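Local coordinates for malate dehydrogenase (Entamoeba histolytica, PDB 3I0P), which probably catalyses the NAD-dependent, reversible oxidation of malate to oxaloacetate, at residues I52-I60 / L344-L355. Numbering follows the deposited sequence.
Sequences IQRFKTVYI and LPLVTINEMKEL
Glu-351 OE1 is gripped by three waters, through which the carboxylate reaches the first turn of helix 55-64 without bonding to it directly. One of them, 2.7 Å from OE1, also accepts from Lys-56 N at 2.7 Å. A second accepts from Thr-57 N; the third gives its other proton to Gln-53 O and accepts from Thr-348 OG1 at 2.8 Å. The acid, extended beyond CG, thus reaches the amides of Lys-56 and Thr-57 through water, at the start of a helix whose dipole would probably favour its ionised form.

Lys-56 stretches past Glu-351, its CD 3.8 Å from Glu-351 CG, before bending at chi4 (-78°). Its ammonium forms a salt bridge with Asp-61, while Glu-354 OE1 stays 4.3 Å from NZ.

Apolar side chains pack to one side of the waters. Leu-355 chi1 (-58°) swings CG toward helix 55-64, where its methyls part: CD1 meets Phe-55 CD2 obliquely at 3.8 Å, and CD2 rests on Ile-60 CG2 and Lys-56 CG. Ile-52 spreads its branches between Leu-344 CD2 and Met-352 SD, and the Gln-53 side chain crosses Pro-345 at about a right angle, its amide carbon CD 3.7 Å from Pro-345 CD.

Ile-52, Phe-55 and Leu-355 also touch helix 11-24. This shared apolar packing and the water bridges together join the C-terminal helix 346-359 to helix 55-64 in the malate/L-lactate dehydrogenase fold.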
loop_
_atom_site.group_PDB
_atom_site.type_symbol
_atom_site.label_atom_id
_atom_site.label_comp_id
_atom_site.label_asym_id
_atom_site.label_seq_id
_atom_site.Cartn_x
_atom_site.Cartn_y
_atom_site.Cartn_z
ATOM N N ILE A 52 16.919 20.805 -5.579
ATOM C CA ILE A 52 17.615 21.818 -6.393
ATOM C C ILE A 52 17.796 21.460 -7.882
ATOM O O ILE A 52 17.704 22.335 -8.738
ATOM C CB ILE A 52 18.960 22.282 -5.714
ATOM C CG1 ILE A 52 19.549 23.534 -6.380
ATOM C CG2 ILE A 52 19.980 21.160 -5.658
ATOM C CD1 ILE A 52 18.687 24.778 -6.286
ATOM N N GLN A 53 18.032 20.185 -8.194
ATOM C CA GLN A 53 18.279 19.756 -9.588
ATOM C C GLN A 53 17.043 19.895 -10.469
ATOM O O GLN A 53 17.081 19.631 -11.677
ATOM C CB GLN A 53 18.821 18.328 -9.639
ATOM C CG GLN A 53 20.184 18.200 -8.991
ATOM C CD GLN A 53 20.756 16.794 -9.040
ATOM O OE1 GLN A 53 21.370 16.331 -8.070
ATOM N NE2 GLN A 53 20.568 16.106 -10.171
ATOM N N ARG A 54 15.959 20.347 -9.850
ATOM C CA ARG A 54 14.681 20.478 -10.512
ATOM C C ARG A 54 14.069 21.820 -10.141
ATOM O O ARG A 54 12.961 22.144 -10.546
ATOM C CB ARG A 54 13.784 19.331 -10.058
ATOM C CG ARG A 54 12.868 18.759 -11.119
ATOM C CD ARG A 54 13.568 18.480 -12.454
ATOM N NE ARG A 54 14.458 17.326 -12.394
ATOM C CZ ARG A 54 15.356 17.036 -13.331
ATOM N NH1 ARG A 54 15.474 17.825 -14.393
ATOM N NH2 ARG A 54 16.140 15.964 -13.214
ATOM N N PHE A 55 14.812 22.608 -9.376
ATOM C CA PHE A 55 14.337 23.887 -8.876
ATOM C C PHE A 55 13.905 24.798 -10.011
ATOM O O PHE A 55 12.769 25.282 -10.021
ATOM C CB PHE A 55 15.432 24.558 -8.039
ATOM C CG PHE A 55 15.012 25.836 -7.377
ATOM C CD1 PHE A 55 13.869 25.887 -6.586
ATOM C CD2 PHE A 55 15.785 26.979 -7.515
ATOM C CE1 PHE A 55 13.486 27.068 -5.962
ATOM C CE2 PHE A 55 15.423 28.160 -6.898
ATOM C CZ PHE A 55 14.272 28.209 -6.111
ATOM N N LYS A 56 14.801 25.006 -10.976
ATOM C CA LYS A 56 14.536 25.931 -12.070
ATOM C C LYS A 56 13.356 25.528 -12.973
ATOM O O LYS A 56 12.422 26.321 -13.165
ATOM C CB LYS A 56 15.779 26.194 -12.917
ATOM C CG LYS A 56 15.619 27.457 -13.740
ATOM C CD LYS A 56 16.671 27.618 -14.813
ATOM C CE LYS A 56 16.170 28.587 -15.894
ATOM N NZ LYS A 56 15.202 27.952 -16.839
ATOM N N THR A 57 13.404 24.317 -13.528
ATOM C CA THR A 57 12.421 23.915 -14.538
ATOM C C THR A 57 11.052 23.545 -13.963
ATOM O O THR A 57 10.030 23.825 -14.588
ATOM C CB THR A 57 12.923 22.758 -15.411
ATOM O OG1 THR A 57 13.184 21.623 -14.584
ATOM C CG2 THR A 57 14.200 23.152 -16.159
ATOM N N VAL A 58 11.024 22.936 -12.781
ATOM C CA VAL A 58 9.763 22.423 -12.233
ATOM C C VAL A 58 9.035 23.444 -11.352
ATOM O O VAL A 58 7.821 23.350 -11.149
ATOM C CB VAL A 58 9.963 21.027 -11.554
ATOM C CG1 VAL A 58 8.716 20.547 -10.822
ATOM C CG2 VAL A 58 10.380 20.009 -12.603
ATOM N N TYR A 59 9.768 24.440 -10.867
ATOM C CA TYR A 59 9.173 25.454 -9.998
ATOM C C TYR A 59 9.298 26.888 -10.532
ATOM O O TYR A 59 8.278 27.523 -10.820
ATOM C CB TYR A 59 9.675 25.301 -8.555
ATOM C CG TYR A 59 9.374 23.916 -8.023
ATOM C CD1 TYR A 59 8.080 23.567 -7.622
ATOM C CD2 TYR A 59 10.368 22.929 -7.971
ATOM C CE1 TYR A 59 7.794 22.285 -7.163
ATOM C CE2 TYR A 59 10.083 21.646 -7.510
ATOM C CZ TYR A 59 8.798 21.336 -7.101
ATOM O OH TYR A 59 8.509 20.070 -6.649
ATOM N N ILE A 60 10.532 27.374 -10.692
ATOM C CA ILE A 60 10.769 28.761 -11.111
ATOM C C ILE A 60 10.196 29.049 -12.503
ATOM O O ILE A 60 9.419 29.981 -12.674
ATOM C CB ILE A 60 12.266 29.186 -10.974
ATOM C CG1 ILE A 60 12.803 28.859 -9.563
ATOM C CG2 ILE A 60 12.454 30.685 -11.287
ATOM C CD1 ILE A 60 12.016 29.477 -8.398
ATOM N N LEU A 344 26.530 18.519 -7.009
ATOM C CA LEU A 344 25.558 18.861 -8.043
ATOM C C LEU A 344 26.159 18.802 -9.443
ATOM O O LEU A 344 27.299 19.239 -9.650
ATOM C CB LEU A 344 24.977 20.255 -7.791
ATOM C CG LEU A 344 24.379 20.521 -6.408
ATOM C CD1 LEU A 344 23.836 21.937 -6.321
ATOM C CD2 LEU A 344 23.293 19.493 -6.088
ATOM N N PRO A 345 25.396 18.256 -10.412
ATOM C CA PRO A 345 25.807 18.277 -11.817
ATOM C C PRO A 345 26.049 19.699 -12.295
ATOM O O PRO A 345 25.578 20.651 -11.668
ATOM C CB PRO A 345 24.595 17.696 -12.542
ATOM C CG PRO A 345 23.956 16.815 -11.540
ATOM C CD PRO A 345 24.141 17.501 -10.221
ATOM N N LEU A 346 26.786 19.820 -13.399
ATOM C CA LEU A 346 27.156 21.104 -13.994
ATOM C C LEU A 346 25.943 21.879 -14.496
ATOM O O LEU A 346 25.887 23.105 -14.376
ATOM C CB LEU A 346 28.121 20.877 -15.152
ATOM C CG LEU A 346 29.272 21.889 -15.272
ATOM C CD1 LEU A 346 30.502 21.414 -14.444
ATOM C CD2 LEU A 346 29.642 22.175 -16.766
ATOM N N VAL A 347 24.967 21.161 -15.050
ATOM C CA VAL A 347 23.714 21.786 -15.495
ATOM C C VAL A 347 23.021 22.534 -14.352
ATOM O O VAL A 347 22.521 23.635 -14.558
ATOM C CB VAL A 347 22.756 20.771 -16.225
ATOM C CG1 VAL A 347 22.278 19.656 -15.290
ATOM C CG2 VAL A 347 21.572 21.498 -16.864
ATOM N N THR A 348 23.024 21.948 -13.153
ATOM C CA THR A 348 22.358 22.533 -11.982
ATOM C C THR A 348 23.111 23.781 -11.535
ATOM O O THR A 348 22.502 24.828 -11.264
ATOM C CB THR A 348 22.244 21.530 -10.797
ATOM O OG1 THR A 348 21.718 20.282 -11.259
ATOM C CG2 THR A 348 21.322 22.065 -9.721
ATOM N N ILE A 349 24.434 23.663 -11.473
ATOM C CA ILE A 349 25.294 24.792 -11.154
ATOM C C ILE A 349 24.983 25.963 -12.078
ATOM O O ILE A 349 24.816 27.100 -11.626
ATOM C CB ILE A 349 26.799 24.413 -11.254
ATOM C CG1 ILE A 349 27.149 23.312 -10.242
ATOM C CG2 ILE A 349 27.688 25.639 -11.053
ATOM C CD1 ILE A 349 26.887 23.678 -8.788
ATOM N N ASN A 350 24.883 25.666 -13.373
ATOM C CA ASN A 350 24.598 26.680 -14.384
ATOM C C ASN A 350 23.185 27.247 -14.277
ATOM O O ASN A 350 22.982 28.458 -14.447
ATOM C CB ASN A 350 24.935 26.151 -15.784
ATOM C CG ASN A 350 26.436 25.901 -15.954
ATOM O OD1 ASN A 350 27.264 26.629 -15.398
ATOM N ND2 ASN A 350 26.790 24.865 -16.705
ATOM N N GLU A 351 22.219 26.390 -13.956
ATOM C CA GLU A 351 20.879 26.874 -13.639
ATOM C C GLU A 351 20.892 27.847 -12.452
ATOM O O GLU A 351 20.213 28.880 -12.488
ATOM C CB GLU A 351 19.923 25.720 -13.362
ATOM C CG GLU A 351 19.461 24.975 -14.591
ATOM C CD GLU A 351 18.664 23.738 -14.240
ATOM O OE1 GLU A 351 18.527 23.440 -13.038
ATOM O OE2 GLU A 351 18.171 23.057 -15.161
ATOM N N MET A 352 21.664 27.516 -11.414
ATOM C CA MET A 352 21.745 28.351 -10.203
ATOM C C MET A 352 22.366 29.709 -10.512
ATOM O O MET A 352 21.832 30.747 -10.115
ATOM C CB MET A 352 22.519 27.648 -9.083
ATOM C CG MET A 352 21.801 26.448 -8.488
ATOM S SD MET A 352 22.787 25.486 -7.306
ATOM C CE MET A 352 22.896 26.601 -5.907
ATOM N N LYS A 353 23.487 29.687 -11.231
ATOM C CA LYS A 353 24.162 30.902 -11.695
ATOM C C LYS A 353 23.207 31.819 -12.458
ATOM O O LYS A 353 23.159 33.022 -12.202
ATOM C CB LYS A 353 25.369 30.548 -12.570
ATOM C CG LYS A 353 26.650 30.254 -11.800
ATOM C CD LYS A 353 27.645 29.520 -12.696
ATOM C CE LYS A 353 29.083 29.917 -12.390
ATOM N NZ LYS A 353 29.287 31.393 -12.586
ATOM N N GLU A 354 22.433 31.237 -13.370
ATOM C CA GLU A 354 21.457 31.992 -14.142
ATOM C C GLU A 354 20.413 32.683 -13.253
ATOM O O GLU A 354 20.151 33.877 -13.423
ATOM C CB GLU A 354 20.789 31.101 -15.184
ATOM C CG GLU A 354 20.181 31.879 -16.350
ATOM C CD GLU A 354 19.345 31.006 -17.294
ATOM O OE1 GLU A 354 19.104 29.807 -16.978
ATOM O OE2 GLU A 354 18.930 31.529 -18.358
ATOM N N LEU A 355 19.843 31.938 -12.302
ATOM C CA LEU A 355 18.895 32.497 -11.325
ATOM C C LEU A 355 19.526 33.572 -10.434
ATOM O O LEU A 355 18.910 34.600 -10.157
ATOM C CB LEU A 355 18.289 31.391 -10.458
ATOM C CG LEU A 355 17.538 30.277 -11.187
ATOM C CD1 LEU A 355 17.437 29.053 -10.301
ATOM C CD2 LEU A 355 16.164 30.728 -11.665
HETATM O O HOH W 1 17.279 24.074 -10.707
HETATM O O HOH W 2 19.321 20.858 -12.680
HETATM O O HOH W 3 15.883 22.524 -13.065
HETATM O O HOH W 4 15.752 30.739 -18.460
HETATM O O HOH W 5 17.307 25.235 -17.177
#